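Local structure of FMN reductase [NAD(P)H] (Bacillus subtilis, 1ZCH) at the interface of chains A and B. The protein catalyses electron transfer between NADH or NADPH and FMN, and also reduces nitroaromatic compounds, quinones, chromates and azo dyes, as a flavin-containing homodimer. Sequence-based numbering; all coordinates share one arbitrary frame. Chains: chain A/B, Hypothetical oxidoreductase ycnD.

Contact 1: the interface of chains A and B. Residues chain A 176, 180-181, 183, 193, 220; chain B 35, 43-44, 46, 85.
In this nitroreductase-family homodimer, the loop at A:Leu176 and the short helix 178-181 that follows pack against a surface of chain B. B:Gln35 of helix 24-36, the loop at B:Gln44 and B:Arg85 of helix 84-94 form that surface. Two glutamine amides hold the backbone of A:Leu176. A:Leu176 N gives a nearly straight bond to B:Gln44 OE1, the side-chain amide oxygen, at 3.0 Å, in the carbonyl plane and on a lone pair. A:Leu176 O accepts B:Gln35 NE2 at 2.9 Å, with this donor 41° above the carbonyl plane. The leucine side chain crosses B:Arg85, and A:Leu176 CD1 lies 3.8 Å from B:Arg85 CD. B:Arg85 bends at chi3 (-65°), which turns its guanidinium back towards its own chain. There B:Arg85 NH2 bonds to the backbone oxygens B:Gln44 O and B:Val46 O, each at 2.8 Å. A:Val181 CG2 sits over the centre of one guanidinium face, 4.1 Å above the plane. B:Arg85 NH1 lies near A:Ala180 O, but its N-H points elsewhere and no bond forms. A:Ala180 O instead accepts A:His183 NE2 at 2.9 Å. A:Leu193 crosses the aliphatic part of the arginine at about a right angle. An alanine in place of B:Arg85 would probably leave the B:Gln44 and B:Val46 oxygens without this donor and open a gap beside A:Leu176 and A:Val181. At the far end, the A:Trp220 ring turns its edge to B:Gly43 O, which lies in the ring plane 3.5 Å from CZ2. The contact probably anchors the segment that follows the FMN-binding residues A:Lys173, A:Pro174 and A:Arg175 on the other subunit.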
ATOM      1  N   LEU A 176      11.457  13.308   6.031  1.00 10.65           N
ATOM      2  CA  LEU A 176      11.481  14.562   5.283  1.00 10.26           C
ATOM      3  C   LEU A 176      10.567  15.575   5.959  1.00 11.80           C
ATOM      4  O   LEU A 176       9.594  15.202   6.616  1.00 10.97           O
ATOM      5  CB  LEU A 176      10.973  14.332   3.858  1.00 10.74           C
ATOM      6  CG  LEU A 176      11.907  13.683   2.834  1.00 11.07           C
ATOM      7  CD1 LEU A 176      11.084  13.036   1.728  1.00 10.57           C
ATOM      8  CD2 LEU A 176      12.856  14.741   2.266  1.00 10.17           C
ATOM      9  N   ALA A 180       7.549  19.028   2.551  1.00 10.89           N
ATOM     10  CA  ALA A 180       8.126  18.404   1.365  1.00 11.68           C
ATOM     11  C   ALA A 180       7.322  17.204   0.883  1.00 10.53           C
ATOM     12  O   ALA A 180       7.424  16.807  -0.281  1.00 10.38           O
ATOM     13  CB  ALA A 180       9.558  17.973   1.658  1.00 11.68           C
ATOM     14  N   VAL A 181       6.520  16.640   1.780  1.00  9.95           N
ATOM     15  CA  VAL A 181       5.731  15.450   1.471  1.00  9.87           C
ATOM     16  C   VAL A 181       4.228  15.695   1.346  1.00 11.24           C
ATOM     17  O   VAL A 181       3.553  15.038   0.553  1.00 11.46           O
ATOM     18  CB  VAL A 181       5.991  14.361   2.541  1.00 10.60           C
ATOM     19  CG1 VAL A 181       5.084  13.157   2.317  1.00 11.00           C
ATOM     20  CG2 VAL A 181       7.459  13.938   2.486  1.00  9.67           C
ATOM     21  N   HIS A 183       1.663  18.444   0.275  1.00 11.68           N
ATOM     22  CA  HIS A 183       1.547  19.724  -0.423  1.00 12.40           C
ATOM     23  C   HIS A 183       0.107  20.217  -0.394  1.00 13.62           C
ATOM     24  O   HIS A 183      -0.827  19.421  -0.499  1.00 12.85           O
ATOM     25  CB  HIS A 183       2.008  19.570  -1.875  1.00 13.00           C
ATOM     26  CG  HIS A 183       3.378  18.981  -2.015  1.00 12.26           C
ATOM     27  ND1 HIS A 183       3.893  18.578  -3.228  1.00 14.37           N
ATOM     28  CD2 HIS A 183       4.339  18.726  -1.095  1.00 13.05           C
ATOM     29  CE1 HIS A 183       5.111  18.099  -3.050  1.00 13.61           C
ATOM     30  NE2 HIS A 183       5.406  18.176  -1.765  1.00 14.12           N
ATOM     31  N   LEU A 193      11.124  22.553  -2.928  1.00 14.28           N
ATOM     32  CA  LEU A 193      11.248  21.128  -2.650  1.00 13.65           C
ATOM     33  C   LEU A 193      12.721  20.768  -2.504  1.00 12.79           C
ATOM     34  O   LEU A 193      13.107  20.035  -1.597  1.00 13.20           O
ATOM     35  CB  LEU A 193      10.604  20.320  -3.783  1.00 12.61           C
ATOM     36  CG  LEU A 193      10.416  18.812  -3.606  1.00 14.01           C
ATOM     37  CD1 LEU A 193       9.605  18.522  -2.346  1.00 12.35           C
ATOM     38  CD2 LEU A 193       9.697  18.255  -4.831  1.00 13.32           C
ATOM     39  N   TRP A 220      20.685  11.600   3.331  1.00 10.96           N
ATOM     40  CA  TRP A 220      19.589  10.967   2.605  1.00 10.63           C
ATOM     41  C   TRP A 220      19.799  10.888   1.093  1.00 10.18           C
ATOM     42  O   TRP A 220      19.765   9.803   0.517  1.00 10.22           O
ATOM     43  CB  TRP A 220      18.278  11.699   2.903  1.00 11.15           C
ATOM     44  CG  TRP A 220      17.063  11.038   2.324  1.00 10.36           C
ATOM     45  CD1 TRP A 220      16.458   9.893   2.768  1.00 11.12           C
ATOM     46  CD2 TRP A 220      16.284  11.500   1.216  1.00 10.98           C
ATOM     47  NE1 TRP A 220      15.346   9.620   2.008  1.00 11.93           N
ATOM     48  CE2 TRP A 220      15.214  10.590   1.048  1.00 10.70           C
ATOM     49  CE3 TRP A 220      16.384  12.597   0.347  1.00 11.49           C
ATOM     50  CZ2 TRP A 220      14.249  10.743   0.045  1.00 10.07           C
ATOM     51  CZ3 TRP A 220      15.423  12.750  -0.655  1.00  9.45           C
ATOM     52  CH2 TRP A 220      14.367  11.825  -0.794  1.00 12.25           C
TER
ATOM     53  N   GLN B  35       3.717   9.907   7.446  1.00  8.21           N
ATOM     54  CA  GLN B  35       5.162  10.058   7.349  1.00 10.68           C
ATOM     55  C   GLN B  35       5.933   9.084   8.234  1.00 11.36           C
ATOM     56  O   GLN B  35       7.017   8.637   7.868  1.00 11.19           O
ATOM     57  CB  GLN B  35       5.574  11.490   7.696  1.00 12.05           C
ATOM     58  CG  GLN B  35       5.242  12.501   6.610  1.00 11.65           C
ATOM     59  CD  GLN B  35       6.085  13.755   6.733  1.00 13.92           C
ATOM     60  OE1 GLN B  35       5.785  14.647   7.525  1.00 15.19           O
ATOM     61  NE2 GLN B  35       7.164  13.814   5.964  1.00 12.37           N
ATOM     62  N   GLY B  43      12.975   5.774   1.343  1.00  8.75           N
ATOM     63  CA  GLY B  43      12.862   6.655   0.193  1.00  9.43           C
ATOM     64  C   GLY B  43      11.625   7.535   0.220  1.00  9.44           C
ATOM     65  O   GLY B  43      11.552   8.516  -0.519  1.00 10.64           O
ATOM     66  N   GLN B  44      10.646   7.178   1.049  1.00  8.25           N
ATOM     67  CA  GLN B  44       9.420   7.963   1.175  1.00  8.40           C
ATOM     68  C   GLN B  44       8.882   8.334  -0.210  1.00  9.39           C
ATOM     69  O   GLN B  44       8.628   9.500  -0.509  1.00 10.19           O
ATOM     70  CB  GLN B  44       9.721   9.214   2.015  1.00 10.12           C
ATOM     71  CG  GLN B  44      10.250   8.845   3.409  1.00  8.98           C
ATOM     72  CD  GLN B  44      10.994   9.965   4.109  1.00  9.71           C
ATOM     73  OE1 GLN B  44      10.403  10.960   4.539  1.00  9.64           O
ATOM     74  NE2 GLN B  44      12.309   9.805   4.230  1.00 11.21           N
ATOM     75  N   VAL B  46       6.163   8.562  -1.703  1.00 10.22           N
ATOM     76  CA  VAL B  46       4.755   8.923  -1.797  1.00 10.04           C
ATOM     77  C   VAL B  46       4.575  10.391  -1.420  1.00 10.96           C
ATOM     78  O   VAL B  46       5.261  10.914  -0.538  1.00 10.27           O
ATOM     79  CB  VAL B  46       3.867   8.019  -0.878  1.00 10.73           C
ATOM     80  CG1 VAL B  46       4.358   8.074   0.557  1.00 13.89           C
ATOM     81  CG2 VAL B  46       2.405   8.463  -0.952  1.00 12.01           C
ATOM     82  N   ARG B  85      11.344  13.600  -5.997  1.00  9.47           N
ATOM     83  CA  ARG B  85      12.305  13.957  -4.961  1.00  9.13           C
ATOM     84  C   ARG B  85      13.570  13.120  -5.185  1.00  9.06           C
ATOM     85  O   ARG B  85      14.681  13.578  -4.924  1.00  9.40           O
ATOM     86  CB  ARG B  85      11.727  13.705  -3.562  1.00  8.87           C
ATOM     87  CG  ARG B  85      10.725  14.773  -3.107  1.00  8.67           C
ATOM     88  CD  ARG B  85      10.328  14.570  -1.640  1.00  8.54           C
ATOM     89  NE  ARG B  85       9.600  13.317  -1.473  1.00  8.18           N
ATOM     90  CZ  ARG B  85       8.278  13.210  -1.525  1.00 11.20           C
ATOM     91  NH1 ARG B  85       7.529  14.289  -1.722  1.00  9.68           N
ATOM     92  NH2 ARG B  85       7.707  12.018  -1.418  1.00 10.88           N
TER

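Contact 2: the interface of chains A and B. Residues chain A 49-53, 56, 149; chain B 185-186.
B:Glu185 folds back on itself, with CG beside its backbone N (chi1 -57°) and a second bend at chi2. A:Arg56 starts out extended, with CG anti to the backbone N, then bends at chi3 (-69°). These turns bring carboxylate and guanidinium together across the dimer interface of this nitroreductase-family enzyme. B:Glu185 packs against the turn of chain A that joins strand 46-51 to helix 54-63. A:Arg56 NH1 forms a salt bridge to B:Glu185 OE1 at 2.8 Å. It meets the oxygen on the anti side, somewhat out of the carboxylate plane, and the two flat groups are 54° apart. The other oxygen, B:Glu185 OE2, takes the backbone N-H of A:Gln52 on its syn lone pair, at 2.9 Å. A:Asp53 N adds a weak bond to OE1. Both carboxylate oxygens are therefore held, which should limit rotation of the group. The backbone N of B:Glu185 also bonds to A:Thr50 O at 2.8 Å. A water bonds to B:Glu185 OE2 at 2.8 Å and joins it to the side-chain amide NE2 of A:Gln52 at 3.1 Å. The A:Asp53 backbone touches the glutamate; its carboxylate acts from the second shell. A:Asp53 OD2 accepts the backbone N of A:Arg56 at 2.9 Å, at the first turn of helix 54-63. A:Asp53 OD2 and A:Arg56 NH1 also form a long salt bridge (3.9 Å), which may help hold the guanidinium. B:Thr186 crosses A:Arg56 at about a right angle, with CG2 4.2 Å from NE.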
ATOM      1  N   ILE A  49       0.856 -14.988   3.213  1.00 11.21           N
ATOM      2  CA  ILE A  49       1.335 -16.330   3.517  1.00 11.40           C
ATOM      3  C   ILE A  49       2.091 -16.208   4.840  1.00 12.09           C
ATOM      4  O   ILE A  49       3.025 -15.412   4.946  1.00 10.85           O
ATOM      5  CB  ILE A  49       2.330 -16.860   2.449  1.00 12.34           C
ATOM      6  CG1 ILE A  49       1.733 -16.749   1.042  1.00 13.33           C
ATOM      7  CG2 ILE A  49       2.692 -18.314   2.765  1.00 13.91           C
ATOM      8  CD1 ILE A  49       0.535 -17.634   0.793  1.00 13.60           C
ATOM      9  N   THR A  50       1.675 -16.970   5.848  1.00 11.59           N
ATOM     10  CA  THR A  50       2.347 -16.941   7.142  1.00 11.52           C
ATOM     11  C   THR A  50       3.331 -18.096   7.157  1.00 13.36           C
ATOM     12  O   THR A  50       2.944 -19.255   6.974  1.00 12.80           O
ATOM     13  CB  THR A  50       1.352 -17.122   8.311  1.00 12.33           C
ATOM     14  OG1 THR A  50       0.430 -16.027   8.327  1.00 11.20           O
ATOM     15  CG2 THR A  50       2.097 -17.162   9.649  1.00 13.59           C
ATOM     16  N   VAL A  51       4.606 -17.778   7.356  1.00 14.07           N
ATOM     17  CA  VAL A  51       5.647 -18.794   7.385  1.00 14.58           C
ATOM     18  C   VAL A  51       6.298 -18.823   8.760  1.00 15.16           C
ATOM     19  O   VAL A  51       6.849 -17.821   9.217  1.00 14.53           O
ATOM     20  CB  VAL A  51       6.738 -18.509   6.323  1.00 13.63           C
ATOM     21  CG1 VAL A  51       7.838 -19.558   6.413  1.00 14.44           C
ATOM     22  CG2 VAL A  51       6.126 -18.501   4.928  1.00 14.14           C
ATOM     23  N   GLN A  52       6.222 -19.970   9.426  1.00 15.25           N
ATOM     24  CA  GLN A  52       6.827 -20.108  10.743  1.00 15.88           C
ATOM     25  C   GLN A  52       7.765 -21.312  10.780  1.00 17.36           C
ATOM     26  O   GLN A  52       8.497 -21.508  11.750  1.00 19.11           O
ATOM     27  CB  GLN A  52       5.745 -20.239  11.815  1.00 15.85           C
ATOM     28  CG  GLN A  52       4.744 -19.093  11.804  1.00 18.38           C
ATOM     29  CD  GLN A  52       3.727 -19.184  12.922  1.00 18.93           C
ATOM     30  OE1 GLN A  52       4.008 -18.819  14.063  1.00 20.99           O
ATOM     31  NE2 GLN A  52       2.541 -19.684  12.602  1.00 19.71           N
ATOM     32  N   ASP A  53       7.746 -22.113   9.719  1.00 16.90           N
ATOM     33  CA  ASP A  53       8.624 -23.279   9.631  1.00 17.69           C
ATOM     34  C   ASP A  53      10.058 -22.773   9.531  1.00 19.47           C
ATOM     35  O   ASP A  53      10.392 -22.013   8.620  1.00 16.86           O
ATOM     36  CB  ASP A  53       8.302 -24.110   8.390  1.00 18.26           C
ATOM     37  CG  ASP A  53       9.216 -25.312   8.246  1.00 20.34           C
ATOM     38  OD1 ASP A  53       9.051 -26.277   9.019  1.00 23.65           O
ATOM     39  OD2 ASP A  53      10.106 -25.290   7.371  1.00 21.82           O
ATOM     40  N   ARG A  56      11.875 -23.495   6.007  1.00 20.80           N
ATOM     41  CA  ARG A  56      11.299 -22.708   4.925  1.00 20.87           C
ATOM     42  C   ARG A  56      11.644 -21.228   5.085  1.00 18.81           C
ATOM     43  O   ARG A  56      11.986 -20.551   4.115  1.00 19.30           O
ATOM     44  CB  ARG A  56       9.775 -22.904   4.897  1.00 20.84           C
ATOM     45  CG  ARG A  56       9.050 -22.118   3.809  1.00 22.79           C
ATOM     46  CD  ARG A  56       7.559 -22.461   3.751  1.00 21.86           C
ATOM     47  NE  ARG A  56       7.328 -23.826   3.277  1.00 23.22           N
ATOM     48  CZ  ARG A  56       6.977 -24.848   4.052  1.00 23.85           C
ATOM     49  NH1 ARG A  56       6.802 -24.674   5.358  1.00 24.51           N
ATOM     50  NH2 ARG A  56       6.810 -26.052   3.520  1.00 24.82           N
ATOM     51  N   LEU A 149       6.775 -21.401  -2.300  1.00 14.80           N
ATOM     52  CA  LEU A 149       5.499 -21.214  -1.624  1.00 13.90           C
ATOM     53  C   LEU A 149       4.282 -21.602  -2.457  1.00 14.68           C
ATOM     54  O   LEU A 149       3.141 -21.384  -2.042  1.00 14.12           O
ATOM     55  CB  LEU A 149       5.385 -19.762  -1.156  1.00 14.12           C
ATOM     56  CG  LEU A 149       6.541 -19.333  -0.243  1.00 15.36           C
ATOM     57  CD1 LEU A 149       6.329 -17.901   0.240  1.00 14.45           C
ATOM     58  CD2 LEU A 149       6.633 -20.289   0.943  1.00 15.83           C
TER
ATOM     59  N   GLU B 185       2.089 -21.455   5.563  1.00 13.86           N
ATOM     60  CA  GLU B 185       3.285 -22.024   4.929  1.00 14.55           C
ATOM     61  C   GLU B 185       3.332 -21.991   3.401  1.00 14.68           C
ATOM     62  O   GLU B 185       4.329 -21.556   2.823  1.00 15.18           O
ATOM     63  CB  GLU B 185       3.515 -23.459   5.421  1.00 16.15           C
ATOM     64  CG  GLU B 185       3.662 -23.603   6.945  1.00 17.20           C
ATOM     65  CD  GLU B 185       4.712 -22.674   7.556  1.00 17.87           C
ATOM     66  OE1 GLU B 185       5.826 -22.563   7.002  1.00 17.45           O
ATOM     67  OE2 GLU B 185       4.423 -22.059   8.607  1.00 17.15           O
ATOM     68  N   THR B 186       2.276 -22.468   2.746  1.00 12.68           N
ATOM     69  CA  THR B 186       2.221 -22.457   1.284  1.00 13.84           C
ATOM     70  C   THR B 186       0.849 -21.979   0.825  1.00 12.79           C
ATOM     71  O   THR B 186      -0.110 -21.984   1.598  1.00 13.07           O
ATOM     72  CB  THR B 186       2.480 -23.857   0.669  1.00 14.71           C
ATOM     73  OG1 THR B 186       1.512 -24.788   1.164  1.00 17.21           O
ATOM     74  CG2 THR B 186       3.879 -24.343   1.012  1.00 17.42           C
TER
HETATM   75  O   HOH W   1       2.178 -20.961   9.797  1.00 22.58           O

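The C-alpha centres of contact 1 and contact 2 are about 34 Å apart in the copies given, and both belong to the one two-fold interface of the homodimer. They share no residue there, but opposite chains use the same stretches of sequence. Strand 46-51 supplies its first residue, in chain B, to contact 1, and residues 49 to 51, in chain A, to contact 2. Residues 176, 180, 181 and 183 of contact 1 are in chain A; 185 and 186 of contact 2 are in chain B. Contact 2 therefore continues the twin of contact 1, and the two-fold axis gives two such zones.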